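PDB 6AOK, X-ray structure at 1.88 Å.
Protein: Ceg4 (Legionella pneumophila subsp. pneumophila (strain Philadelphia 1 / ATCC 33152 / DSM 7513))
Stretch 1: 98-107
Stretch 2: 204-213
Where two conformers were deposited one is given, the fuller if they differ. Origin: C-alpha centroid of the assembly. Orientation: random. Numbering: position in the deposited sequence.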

ATOM      1  N   HIS A  98      -3.435   6.189  -7.919  1.00 14.85           N
ATOM      2  CA  HIS A  98      -3.142   7.356  -8.738  1.00 19.28           C
ATOM      3  C   HIS A  98      -3.811   8.591  -8.152  1.00 22.62           C
ATOM      4  O   HIS A  98      -3.232   9.677  -8.150  1.00 23.65           O
ATOM      5  CB  HIS A  98      -3.598   7.169 -10.198  1.00 21.11           C
ATOM      6  CG  HIS A  98      -2.640   6.374 -11.042  1.00 20.73           C
ATOM      7  ND1 HIS A  98      -1.295   6.678 -11.143  1.00 22.00           N
ATOM      8  CD2 HIS A  98      -2.834   5.265 -11.803  1.00 21.25           C
ATOM      9  CE1 HIS A  98      -0.703   5.799 -11.938  1.00 22.13           C
ATOM     10  NE2 HIS A  98      -1.622   4.947 -12.374  1.00 22.54           N
ATOM     11  N   GLU A  99      -5.025   8.456  -7.650  1.00 18.56           N
ATOM     12  CA  GLU A  99      -5.668   9.629  -7.068  1.00 25.18           C
ATOM     13  C   GLU A  99      -4.955  10.080  -5.783  1.00 23.32           C
ATOM     14  O   GLU A  99      -4.663  11.271  -5.598  1.00 23.99           O
ATOM     15  CB  GLU A  99      -7.125   9.324  -6.781  1.00 30.67           C
ATOM     16  CG  GLU A  99      -7.798  10.450  -6.090  1.00 37.78           C
ATOM     17  CD  GLU A  99      -8.107  11.577  -7.045  1.00 45.09           C
ATOM     18  OE1 GLU A  99      -8.323  11.329  -8.261  1.00 47.58           O
ATOM     19  OE2 GLU A  99      -8.128  12.723  -6.573  1.00 49.35           O
ATOM     20  N   VAL A 100      -4.665   9.154  -4.878  1.00 19.46           N
ATOM     21  CA  VAL A 100      -4.204   9.644  -3.587  1.00 22.87           C
ATOM     22  C   VAL A 100      -2.723  10.015  -3.607  1.00 22.43           C
ATOM     23  O   VAL A 100      -2.283  10.835  -2.786  1.00 22.82           O
ATOM     24  CB  VAL A 100      -4.498   8.636  -2.462  1.00 19.10           C
ATOM     25  CG1 VAL A 100      -6.035   8.495  -2.253  1.00 20.40           C
ATOM     26  CG2 VAL A 100      -3.837   7.269  -2.722  1.00 16.27           C
ATOM     27  N   LEU A 101      -1.935   9.428  -4.507  1.00 18.39           N
ATOM     28  CA  LEU A 101      -0.525   9.774  -4.526  1.00 22.10           C
ATOM     29  C   LEU A 101      -0.268  11.064  -5.274  1.00 28.20           C
ATOM     30  O   LEU A 101       0.880  11.495  -5.324  1.00 32.55           O
ATOM     31  CB  LEU A 101       0.302   8.669  -5.164  1.00 18.51           C
ATOM     32  CG  LEU A 101       0.322   7.379  -4.365  1.00 17.22           C
ATOM     33  CD1 LEU A 101       1.035   6.191  -5.131  1.00 15.35           C
ATOM     34  CD2 LEU A 101       0.980   7.637  -2.972  1.00 16.13           C
ATOM     35  N   LYS A 102      -1.289  11.670  -5.892  1.00 29.09           N
ATOM     36  CA  LYS A 102      -1.145  13.001  -6.456  1.00 31.28           C
ATOM     37  C   LYS A 102      -1.763  14.070  -5.575  1.00 31.40           C
ATOM     38  O   LYS A 102      -1.727  15.249  -5.926  1.00 33.22           O
ATOM     39  CB  LYS A 102      -1.766  13.052  -7.847  1.00 37.27           C
ATOM     40  CG  LYS A 102      -1.171  11.999  -8.818  1.00 43.01           C
ATOM     41  CD  LYS A 102      -2.142  11.612  -9.972  1.00 47.35           C
ATOM     42  CE  LYS A 102      -1.435  10.961 -11.156  1.00 48.57           C
ATOM     43  NZ  LYS A 102      -1.195  11.958 -12.242  1.00 51.31           N
ATOM     44  N   ASN A 103      -2.370  13.687  -4.475  1.00 30.49           N
ATOM     45  CA  ASN A 103      -3.075  14.612  -3.588  1.00 30.27           C
ATOM     46  C   ASN A 103      -2.231  14.807  -2.332  1.00 30.42           C
ATOM     47  O   ASN A 103      -2.132  13.905  -1.490  1.00 26.00           O
ATOM     48  CB  ASN A 103      -4.456  14.083  -3.240  1.00 29.66           C
ATOM     49  CG  ASN A 103      -5.249  15.057  -2.395  1.00 30.48           C
ATOM     50  OD1 ASN A 103      -4.686  15.915  -1.711  1.00 29.02           O
ATOM     51  ND2 ASN A 103      -6.566  14.898  -2.403  1.00 32.95           N
ATOM     52  N   ASP A 104      -1.645  15.991  -2.215  1.00 32.94           N
ATOM     53  CA  ASP A 104      -0.745  16.326  -1.165  1.00 38.64           C
ATOM     54  C   ASP A 104      -1.403  16.295   0.188  1.00 34.14           C
ATOM     55  O   ASP A 104      -0.732  16.180   1.150  1.00 34.60           O
ATOM     56  CB  ASP A 104      -0.163  17.716  -1.420  1.00 51.05           C
ATOM     57  CG  ASP A 104       1.050  17.658  -2.347  1.00 60.23           C
ATOM     58  OD1 ASP A 104       2.136  17.249  -1.913  1.00 62.53           O
ATOM     59  OD2 ASP A 104       0.855  17.958  -3.538  1.00 63.79           O
ATOM     60  N   ASP A 105      -2.711  16.478   0.231  1.00 28.39           N
ATOM     61  CA  ASP A 105      -3.431  16.428   1.490  1.00 26.71           C
ATOM     62  C   ASP A 105      -3.789  15.026   1.934  1.00 21.14           C
ATOM     63  O   ASP A 105      -4.471  14.902   2.953  1.00 25.31           O
ATOM     64  CB  ASP A 105      -4.679  17.273   1.366  1.00 31.41           C
ATOM     65  CG  ASP A 105      -4.335  18.751   1.214  1.00 36.01           C
ATOM     66  OD1 ASP A 105      -3.425  19.208   1.956  1.00 34.34           O
ATOM     67  OD2 ASP A 105      -4.930  19.430   0.346  1.00 37.37           O
ATOM     68  N   VAL A 106      -3.358  13.988   1.208  1.00 19.58           N
ATOM     69  CA  VAL A 106      -3.571  12.595   1.578  1.00 17.55           C
ATOM     70  C   VAL A 106      -2.211  11.968   1.847  1.00 21.70           C
ATOM     71  O   VAL A 106      -1.336  11.981   0.974  1.00 25.48           O
ATOM     72  CB  VAL A 106      -4.294  11.813   0.473  1.00 17.12           C
ATOM     73  CG1 VAL A 106      -4.456  10.359   0.931  1.00 17.16           C
ATOM     74  CG2 VAL A 106      -5.636  12.431   0.220  1.00 18.84           C
ATOM     75  N   THR A 107      -2.015  11.436   3.042  1.00 18.36           N
ATOM     76  CA  THR A 107      -0.771  10.745   3.359  1.00 17.43           C
ATOM     77  C   THR A 107      -0.992   9.240   3.288  1.00 15.81           C
ATOM     78  O   THR A 107      -1.862   8.702   3.969  1.00 16.47           O
ATOM     79  CB  THR A 107      -0.262  11.155   4.738  1.00 19.51           C
ATOM     80  OG1 THR A 107      -0.034  12.575   4.738  1.00 21.23           O
ATOM     81  CG2 THR A 107       1.039  10.425   5.047  1.00 21.16           C
ATOM     82  N   TYR A 204     -13.745   3.572  -2.071  1.00 22.28           N
ATOM     83  CA  TYR A 204     -12.852   4.389  -1.239  1.00 21.04           C
ATOM     84  C   TYR A 204     -12.337   5.576  -2.033  1.00 20.69           C
ATOM     85  O   TYR A 204     -12.214   6.671  -1.490  1.00 20.17           O
ATOM     86  CB  TYR A 204     -11.665   3.587  -0.691  1.00 17.82           C
ATOM     87  CG  TYR A 204     -12.042   2.217  -0.159  1.00 18.63           C
ATOM     88  CD1 TYR A 204     -13.276   1.986   0.415  1.00 23.09           C
ATOM     89  CD2 TYR A 204     -11.167   1.163  -0.257  1.00 18.19           C
ATOM     90  CE1 TYR A 204     -13.632   0.715   0.856  1.00 26.16           C
ATOM     91  CE2 TYR A 204     -11.503  -0.089   0.202  1.00 19.96           C
ATOM     92  CZ  TYR A 204     -12.717  -0.322   0.729  1.00 23.94           C
ATOM     93  OH  TYR A 204     -13.050  -1.596   1.147  1.00 25.42           O
ATOM     94  N   LEU A 205     -12.078   5.379  -3.329  1.00 18.95           N
ATOM     95  CA  LEU A 205     -11.731   6.485  -4.235  1.00 20.19           C
ATOM     96  C   LEU A 205     -12.820   7.555  -4.281  1.00 25.58           C
ATOM     97  O   LEU A 205     -12.538   8.762  -4.217  1.00 24.59           O
ATOM     98  CB  LEU A 205     -11.514   5.935  -5.640  1.00 21.02           C
ATOM     99  CG  LEU A 205     -11.298   6.994  -6.737  1.00 23.76           C
ATOM    100  CD1 LEU A 205     -10.056   7.709  -6.355  1.00 22.38           C
ATOM    101  CD2 LEU A 205     -11.135   6.345  -8.087  1.00 25.86           C
ATOM    102  N   GLU A 206     -14.076   7.134  -4.481  1.00 26.91           N
ATOM    103  CA  GLU A 206     -15.177   8.087  -4.501  1.00 29.17           C
ATOM    104  C   GLU A 206     -15.291   8.813  -3.167  1.00 29.43           C
ATOM    105  O   GLU A 206     -15.472  10.034  -3.127  1.00 25.59           O
ATOM    106  CB  GLU A 206     -16.479   7.356  -4.827  1.00 34.80           C
ATOM    107  CG  GLU A 206     -17.716   8.061  -4.277  1.00 42.66           C
ATOM    108  CD  GLU A 206     -19.068   7.483  -4.747  1.00 48.20           C
ATOM    109  OE1 GLU A 206     -19.965   7.326  -3.887  1.00 50.04           O
ATOM    110  OE2 GLU A 206     -19.234   7.196  -5.958  1.00 51.00           O
ATOM    111  N   ASP A 207     -15.156   8.080  -2.055  1.00 24.53           N
ATOM    112  CA  ASP A 207     -15.272   8.719  -0.755  1.00 26.02           C
ATOM    113  C   ASP A 207     -14.127   9.688  -0.502  1.00 27.34           C
ATOM    114  O   ASP A 207     -14.347  10.745   0.091  1.00 27.60           O
ATOM    115  CB  ASP A 207     -15.331   7.668   0.349  1.00 28.14           C
ATOM    116  CG  ASP A 207     -16.608   6.845   0.278  1.00 32.18           C
ATOM    117  OD1 ASP A 207     -17.537   7.246  -0.471  1.00 32.77           O
ATOM    118  OD2 ASP A 207     -16.676   5.793   0.963  1.00 33.41           O
ATOM    119  N   VAL A 208     -12.920   9.398  -1.001  1.00 28.50           N
ATOM    120  CA  VAL A 208     -11.839  10.357  -0.813  1.00 27.89           C
ATOM    121  C   VAL A 208     -12.014  11.561  -1.722  1.00 29.60           C
ATOM    122  O   VAL A 208     -11.843  12.698  -1.278  1.00 32.72           O
ATOM    123  CB  VAL A 208     -10.474   9.671  -0.987  1.00 29.08           C
ATOM    124  CG1 VAL A 208      -9.360  10.702  -1.003  1.00 31.03           C
ATOM    125  CG2 VAL A 208     -10.249   8.821   0.149  1.00 23.93           C
ATOM    126  N   ARG A 209     -12.427  11.358  -2.985  1.00 27.58           N
ATOM    127  CA  ARG A 209     -12.668  12.488  -3.859  1.00 31.48           C
ATOM    128  C   ARG A 209     -13.843  13.346  -3.400  1.00 33.41           C
ATOM    129  O   ARG A 209     -13.893  14.540  -3.716  1.00 33.50           O
ATOM    130  CB  ARG A 209     -12.910  12.017  -5.287  1.00 33.89           C
ATOM    131  CG  ARG A 209     -11.674  12.004  -6.086  1.00 36.98           C
ATOM    132  CD  ARG A 209     -11.764  11.054  -7.221  1.00 40.26           C
ATOM    133  NE  ARG A 209     -12.731  11.478  -8.201  1.00 48.34           N
ATOM    134  CZ  ARG A 209     -12.866  10.914  -9.397  1.00 53.78           C
ATOM    135  NH1 ARG A 209     -12.085   9.888  -9.737  1.00 53.08           N
ATOM    136  NH2 ARG A 209     -13.781  11.378 -10.254  1.00 57.88           N
ATOM    137  N   GLU A 210     -14.800  12.774  -2.693  1.00 32.15           N
ATOM    138  CA  GLU A 210     -15.891  13.600  -2.195  1.00 36.42           C
ATOM    139  C   GLU A 210     -15.375  14.691  -1.252  1.00 36.41           C
ATOM    140  O   GLU A 210     -15.945  15.790  -1.215  1.00 32.82           O
ATOM    141  CB  GLU A 210     -16.924  12.711  -1.501  1.00 39.76           C
ATOM    142  CG  GLU A 210     -18.141  13.410  -0.972  1.00 49.58           C
ATOM    143  CD  GLU A 210     -19.039  12.478  -0.147  1.00 54.11           C
ATOM    144  OE1 GLU A 210     -18.704  11.270  -0.030  1.00 52.01           O
ATOM    145  OE2 GLU A 210     -20.092  12.958   0.364  1.00 57.89           O
HETATM  146  N   MSE A 211     -14.277  14.440  -0.529  1.00 34.48           N
HETATM  147  CA  MSE A 211     -13.739  15.420   0.422  0.50 37.50           C
HETATM  148  C   MSE A 211     -12.977  16.592  -0.199  1.00 39.54           C
HETATM  149  O   MSE A 211     -12.795  17.628   0.432  1.00 41.67           O
HETATM  150  CB  MSE A 211     -12.833  14.716   1.421  0.50 36.13           C
HETATM  151  CG  MSE A 211     -13.585  13.803   2.337  0.50 36.77           C
HETATM  152 SE   MSE A 211     -12.378  12.909   3.570  0.50 35.18          SE
HETATM  153  CE  MSE A 211     -11.604  14.502   4.381  0.50 36.60           C
ATOM    154  N   PHE A 212     -12.536  16.436  -1.432  1.00 39.29           N
ATOM    155  CA  PHE A 212     -11.739  17.484  -2.027  1.00 43.56           C
ATOM    156  C   PHE A 212     -12.453  18.105  -3.224  1.00 50.21           C
ATOM    157  O   PHE A 212     -13.025  17.385  -4.053  1.00 49.68           O
ATOM    158  CB  PHE A 212     -10.357  16.913  -2.424  1.00 39.70           C
ATOM    159  CG  PHE A 212      -9.564  16.406  -1.227  1.00 34.67           C
ATOM    160  CD1 PHE A 212      -8.834  17.295  -0.434  1.00 35.15           C
ATOM    161  CD2 PHE A 212      -9.589  15.061  -0.867  1.00 30.49           C
ATOM    162  CE1 PHE A 212      -8.120  16.828   0.684  1.00 33.58           C
ATOM    163  CE2 PHE A 212      -8.895  14.587   0.256  1.00 29.99           C
ATOM    164  CZ  PHE A 212      -8.145  15.468   1.028  1.00 29.90           C
ATOM    165  N   PRO A 213     -12.470  19.445  -3.327  1.00 56.83           N
ATOM    166  CA  PRO A 213     -13.095  20.157  -4.449  1.00 61.90           C
ATOM    167  C   PRO A 213     -12.568  19.759  -5.827  1.00 63.72           C
ATOM    168  O   PRO A 213     -12.764  20.577  -6.738  1.00 67.12           O
ATOM    169  CB  PRO A 213     -12.756  21.627  -4.157  1.00 64.99           C
ATOM    170  CG  PRO A 213     -11.596  21.582  -3.169  1.00 62.53           C
ATOM    171  CD  PRO A 213     -11.878  20.374  -2.345  1.00 58.04           C
TER

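Segments far apart in sequence often pack around apolar side chains without a hydrogen bond between them, and these two stretches of Ceg4 illustrate the principle. At the centre stands Val208, buried on the helix of the second stretch with its CA-to-CB bond directed toward the first. Its CG1 lies 4.2 Å from CG1 of Val100 and 4.3 Å from CG2 of Val106, so one methyl group serves two valines, one from the helical start of the first stretch and one from the strand at its end. These are ordinary van der Waals separations, favoured because they withdraw hydrocarbon from water.

Phe212, farther along the second stretch, extends this apolar patch. Its CE2 approaches Val106 CG2 at 3.9 Å, and its CE1 lies 3.5 Å from Asp105 CB, a contact with the aliphatic part of an acidic residue. Over one face of the ring sits the amide of Asn103, with ND2 3.4 Å from Phe212 CD2, bringing a polar group against the aromatic surface.

The turn that carries these residues is held by its own hydrogen bonds. A type I turn runs from Asn103 to Val106, closed by Val106 N donating to Asn103 O at 3.0 Å, while Asp105 N donates to Asn103 OD1 at 2.8 Å. The same asparagine side chain thus braces its own turn through its oxygen and meets the phenylalanine through its nitrogen.

At the other end, Glu99 and Leu205 bring their backbones nearest, CA to CA 7.4 Å, and Leu205 CD1 reaches to 3.4 Å from Glu99 CB. Farther out, Glu99 OE1 lies 3.6 Å from Arg209 CD and 4.3 Å from Arg209 NH1. The opposite charges are near, but the oxygen sits well out of the guanidinium plane and no N-H points at it, leaving electrostatic attraction without a salt bridge. No hydrogen bond crosses the contact.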